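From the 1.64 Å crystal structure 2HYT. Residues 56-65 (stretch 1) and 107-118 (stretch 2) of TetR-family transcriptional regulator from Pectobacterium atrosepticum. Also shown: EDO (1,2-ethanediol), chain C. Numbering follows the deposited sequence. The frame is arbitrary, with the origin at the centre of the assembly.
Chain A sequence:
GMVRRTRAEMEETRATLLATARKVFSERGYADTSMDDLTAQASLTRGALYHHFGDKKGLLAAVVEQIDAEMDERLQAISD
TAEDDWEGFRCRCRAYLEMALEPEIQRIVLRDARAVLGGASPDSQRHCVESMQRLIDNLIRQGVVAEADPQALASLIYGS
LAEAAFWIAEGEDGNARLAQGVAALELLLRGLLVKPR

Stretch 1 (56-65) KKGLLAAVVE
Stretch 2 (107-118) RIVLRDARAVLG

Two helices of one chain pack in a roughly antiparallel, almost wholly apolar contact, with no direct hydrogen bond between them. Their axes approach to 10.2 Å, and their N-to-C directions differ by 148°. The register pairs Lys57 with Val116, Leu60 with Ala113 and Val64 with Val109, with CA-CA distances of 7.2, 7.1 and 6.4 Å. The contact buries 435 Å², both sides summed.

Residues 56-65 are regular alpha helix, with phi/psi near -60/-43 and i to i+4 hydrogen bonds such as Val64 N to Leu60 O, 2.9 Å. The second helix has a wider pi-type turn at 107-113. There Asp112 N bonds Arg107 O at 2.8 Å, and Ala113 N bonds Ile108 O at 2.8 Å. The i to i+4 pattern is clear again at Val116 N to Asp112 O, 2.8 Å. Gly118 leaves helical geometry at phi/psi 80/30, a positive phi that favours glycine.

Leu60 is the central knob. Its chi1 is t and chi2 p, and its side chain sits among Ile108, Ala113, Val116 and Leu117. Leu60 CD1 lies 3.8 Å from Ile108 CG2. Leu60 CD2 lies 3.8 Å from Val116 CB and 4.0 Å from Leu117 CG. Val64 (chi1 t) places CG2 3.7 Å from Ala113 CB. Ile108, m at both chi angles, also meets Val63, with CG2 3.9 Å from Val63 CG1.

Leu117 (chi1 m, chi2 t) has a sideways CA-CB bond, but its end comes nearer. Its CD1 is 4.0 Å from Ala61 CB. Lys57 is m at chi1 and t thereafter. With chi1 m, Lys57 CG lies 3.7 Å from Val116 CG1. The t angles beyond extend the chain to NZ, which donates to water 1 at 2.7 Å; the water in turn donates to Val116 O at 2.8 Å, bridging the helices.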

# COMPACT_ATOMS: atom_id res chain seq x y z
N LYS A 56 -7.53 -12.58 -18.59
CA LYS A 56 -7.97 -11.21 -18.34
C LYS A 56 -7.08 -10.51 -17.34
O LYS A 56 -6.73 -9.37 -17.52
CB LYS A 56 -9.45 -11.19 -17.89
CG LYS A 56 -10.11 -9.83 -17.96
CD LYS A 56 -11.53 -9.93 -17.45
CE LYS A 56 -12.22 -8.60 -17.58
NZ LYS A 56 -13.52 -8.68 -16.91
N LYS A 57 -6.69 -11.20 -16.28
CA LYS A 57 -5.82 -10.59 -15.29
C LYS A 57 -4.48 -10.17 -15.90
O LYS A 57 -3.91 -9.15 -15.57
CB LYS A 57 -5.58 -11.56 -14.13
CG LYS A 57 -6.82 -11.81 -13.31
CD LYS A 57 -6.42 -12.72 -12.12
CE LYS A 57 -7.63 -13.18 -11.28
NZ LYS A 57 -7.15 -14.02 -10.12
N GLY A 58 -3.98 -11.01 -16.80
CA GLY A 58 -2.74 -10.71 -17.51
C GLY A 58 -2.85 -9.43 -18.36
O GLY A 58 -1.96 -8.60 -18.46
N LEU A 59 -3.99 -9.31 -19.04
CA LEU A 59 -4.31 -8.11 -19.81
C LEU A 59 -4.36 -6.90 -18.89
O LEU A 59 -3.74 -5.85 -19.18
CB LEU A 59 -5.62 -8.31 -20.55
CG LEU A 59 -6.09 -7.11 -21.38
CD1 LEU A 59 -5.02 -6.52 -22.32
CD2 LEU A 59 -7.41 -7.53 -22.16
N LEU A 60 -5.09 -7.03 -17.79
CA LEU A 60 -5.18 -5.94 -16.82
C LEU A 60 -3.77 -5.52 -16.36
O LEU A 60 -3.46 -4.32 -16.30
CB LEU A 60 -6.03 -6.30 -15.62
CG LEU A 60 -6.20 -5.18 -14.58
CD1 LEU A 60 -6.88 -3.92 -15.15
CD2 LEU A 60 -6.93 -5.73 -13.33
N ALA A 61 -2.91 -6.48 -16.03
CA ALA A 61 -1.55 -6.14 -15.58
C ALA A 61 -0.80 -5.36 -16.63
O ALA A 61 -0.10 -4.36 -16.34
CB ALA A 61 -0.79 -7.39 -15.14
N ALA A 62 -1.00 -5.75 -17.89
CA ALA A 62 -0.30 -5.12 -18.98
C ALA A 62 -0.78 -3.68 -19.18
O ALA A 62 -0.01 -2.81 -19.51
CB ALA A 62 -0.43 -5.95 -20.27
N VAL A 63 -2.09 -3.47 -19.08
CA VAL A 63 -2.71 -2.14 -19.13
C VAL A 63 -2.17 -1.28 -18.00
O VAL A 63 -1.78 -0.13 -18.23
CB VAL A 63 -4.22 -2.26 -19.05
CG1 VAL A 63 -4.86 -0.92 -18.74
CG2 VAL A 63 -4.79 -2.89 -20.39
N VAL A 64 -2.16 -1.83 -16.79
CA VAL A 64 -1.63 -1.10 -15.61
C VAL A 64 -0.16 -0.67 -15.81
O VAL A 64 0.18 0.50 -15.55
CB VAL A 64 -1.81 -1.91 -14.33
CG1 VAL A 64 -0.97 -1.35 -13.21
CG2 VAL A 64 -3.32 -1.97 -13.95
N GLU A 65 0.68 -1.56 -16.31
CA GLU A 65 2.07 -1.23 -16.61
C GLU A 65 2.17 -0.00 -17.53
O GLU A 65 3.00 0.89 -17.29
CB GLU A 65 2.78 -2.43 -17.21
CG GLU A 65 4.20 -2.15 -17.67
CD GLU A 65 4.88 -3.37 -18.26
OE1 GLU A 65 4.22 -4.14 -19.01
OE2 GLU A 65 6.10 -3.51 -18.04
N ARG A 107 -10.56 4.13 -12.03
CA ARG A 107 -11.23 2.86 -12.21
C ARG A 107 -10.24 1.73 -12.38
O ARG A 107 -10.19 0.82 -11.55
CB ARG A 107 -12.16 2.97 -13.39
CG ARG A 107 -13.41 3.79 -13.03
CD ARG A 107 -14.47 3.66 -14.12
NE ARG A 107 -14.09 4.40 -15.31
CZ ARG A 107 -14.65 4.28 -16.52
NH1 ARG A 107 -15.63 3.40 -16.74
NH2 ARG A 107 -14.22 5.05 -17.51
N ILE A 108 -9.41 1.82 -13.43
CA ILE A 108 -8.51 0.71 -13.78
C ILE A 108 -7.45 0.43 -12.70
O ILE A 108 -7.22 -0.72 -12.32
CB ILE A 108 -7.82 0.95 -15.12
CG1 ILE A 108 -8.88 1.04 -16.24
CG2 ILE A 108 -6.77 -0.16 -15.39
CD1 ILE A 108 -9.66 -0.25 -16.42
N VAL A 109 -6.80 1.49 -12.20
CA VAL A 109 -5.70 1.34 -11.25
C VAL A 109 -6.24 1.26 -9.82
O VAL A 109 -5.92 0.35 -9.10
CB VAL A 109 -4.68 2.49 -11.39
CG1 VAL A 109 -3.59 2.45 -10.28
CG2 VAL A 109 -4.07 2.53 -12.78
N LEU A 110 -7.06 2.23 -9.41
CA LEU A 110 -7.39 2.35 -7.98
C LEU A 110 -8.56 1.54 -7.51
O LEU A 110 -8.78 1.41 -6.29
CB LEU A 110 -7.55 3.85 -7.63
CG LEU A 110 -6.33 4.74 -7.86
CD1 LEU A 110 -6.75 6.20 -7.68
CD2 LEU A 110 -5.18 4.40 -6.91
N ARG A 111 -9.32 0.96 -8.45
CA ARG A 111 -10.45 0.09 -8.14
C ARG A 111 -10.15 -1.34 -8.67
O ARG A 111 -10.04 -2.32 -7.92
CB ARG A 111 -11.74 0.68 -8.69
CG ARG A 111 -12.14 1.94 -7.90
CD ARG A 111 -13.43 2.48 -8.43
NE ARG A 111 -13.77 3.74 -7.79
CZ ARG A 111 -14.73 4.56 -8.22
NH1 ARG A 111 -15.49 4.23 -9.26
NH2 ARG A 111 -14.94 5.71 -7.59
N ASP A 112 -9.99 -1.46 -9.99
CA ASP A 112 -9.88 -2.78 -10.61
C ASP A 112 -8.58 -3.47 -10.25
O ASP A 112 -8.60 -4.60 -9.76
CB ASP A 112 -10.02 -2.66 -12.13
CG ASP A 112 -11.36 -2.14 -12.56
OD1 ASP A 112 -12.39 -2.52 -11.99
OD2 ASP A 112 -11.39 -1.36 -13.51
N ALA A 113 -7.44 -2.85 -10.53
CA ALA A 113 -6.15 -3.47 -10.19
C ALA A 113 -6.03 -3.69 -8.69
O ALA A 113 -5.42 -4.67 -8.25
CB ALA A 113 -4.95 -2.63 -10.68
N ARG A 114 -6.57 -2.76 -7.90
CA ARG A 114 -6.60 -2.94 -6.44
C ARG A 114 -7.26 -4.25 -6.04
O ARG A 114 -6.67 -5.04 -5.30
CB ARG A 114 -7.34 -1.77 -5.78
CG ARG A 114 -7.01 -1.66 -4.33
CD ARG A 114 -7.95 -0.75 -3.59
NE ARG A 114 -7.41 -0.53 -2.25
CZ ARG A 114 -8.02 0.22 -1.33
NH1 ARG A 114 -9.18 0.79 -1.59
NH2 ARG A 114 -7.47 0.37 -0.16
N ALA A 115 -8.46 -4.49 -6.57
CA ALA A 115 -9.24 -5.68 -6.20
C ALA A 115 -8.72 -6.96 -6.84
O ALA A 115 -8.72 -8.03 -6.23
CB ALA A 115 -10.72 -5.48 -6.64
N VAL A 116 -8.27 -6.84 -8.09
CA VAL A 116 -7.93 -8.02 -8.91
C VAL A 116 -6.47 -8.46 -8.76
O VAL A 116 -6.16 -9.67 -8.72
CB VAL A 116 -8.23 -7.74 -10.39
CG1 VAL A 116 -7.70 -8.85 -11.31
CG2 VAL A 116 -9.76 -7.59 -10.62
N LEU A 117 -5.57 -7.49 -8.72
CA LEU A 117 -4.13 -7.78 -8.70
C LEU A 117 -3.50 -7.51 -7.34
O LEU A 117 -2.33 -7.85 -7.16
CB LEU A 117 -3.38 -6.99 -9.76
CG LEU A 117 -3.86 -7.14 -11.20
CD1 LEU A 117 -3.09 -6.13 -12.07
CD2 LEU A 117 -3.70 -8.56 -11.67
N GLY A 118 -4.26 -6.95 -6.40
CA GLY A 118 -3.73 -6.58 -5.09
C GLY A 118 -2.97 -5.27 -5.08
O GLY A 118 -2.07 -5.06 -4.26
C1 EDO C . -8.25 4.08 3.36
O1 EDO C . -9.67 4.06 3.54
C2 EDO C . -7.99 3.52 1.96
O2 EDO C . -8.51 2.19 1.86
O HOH W 1 -7.71 -11.97 -8.40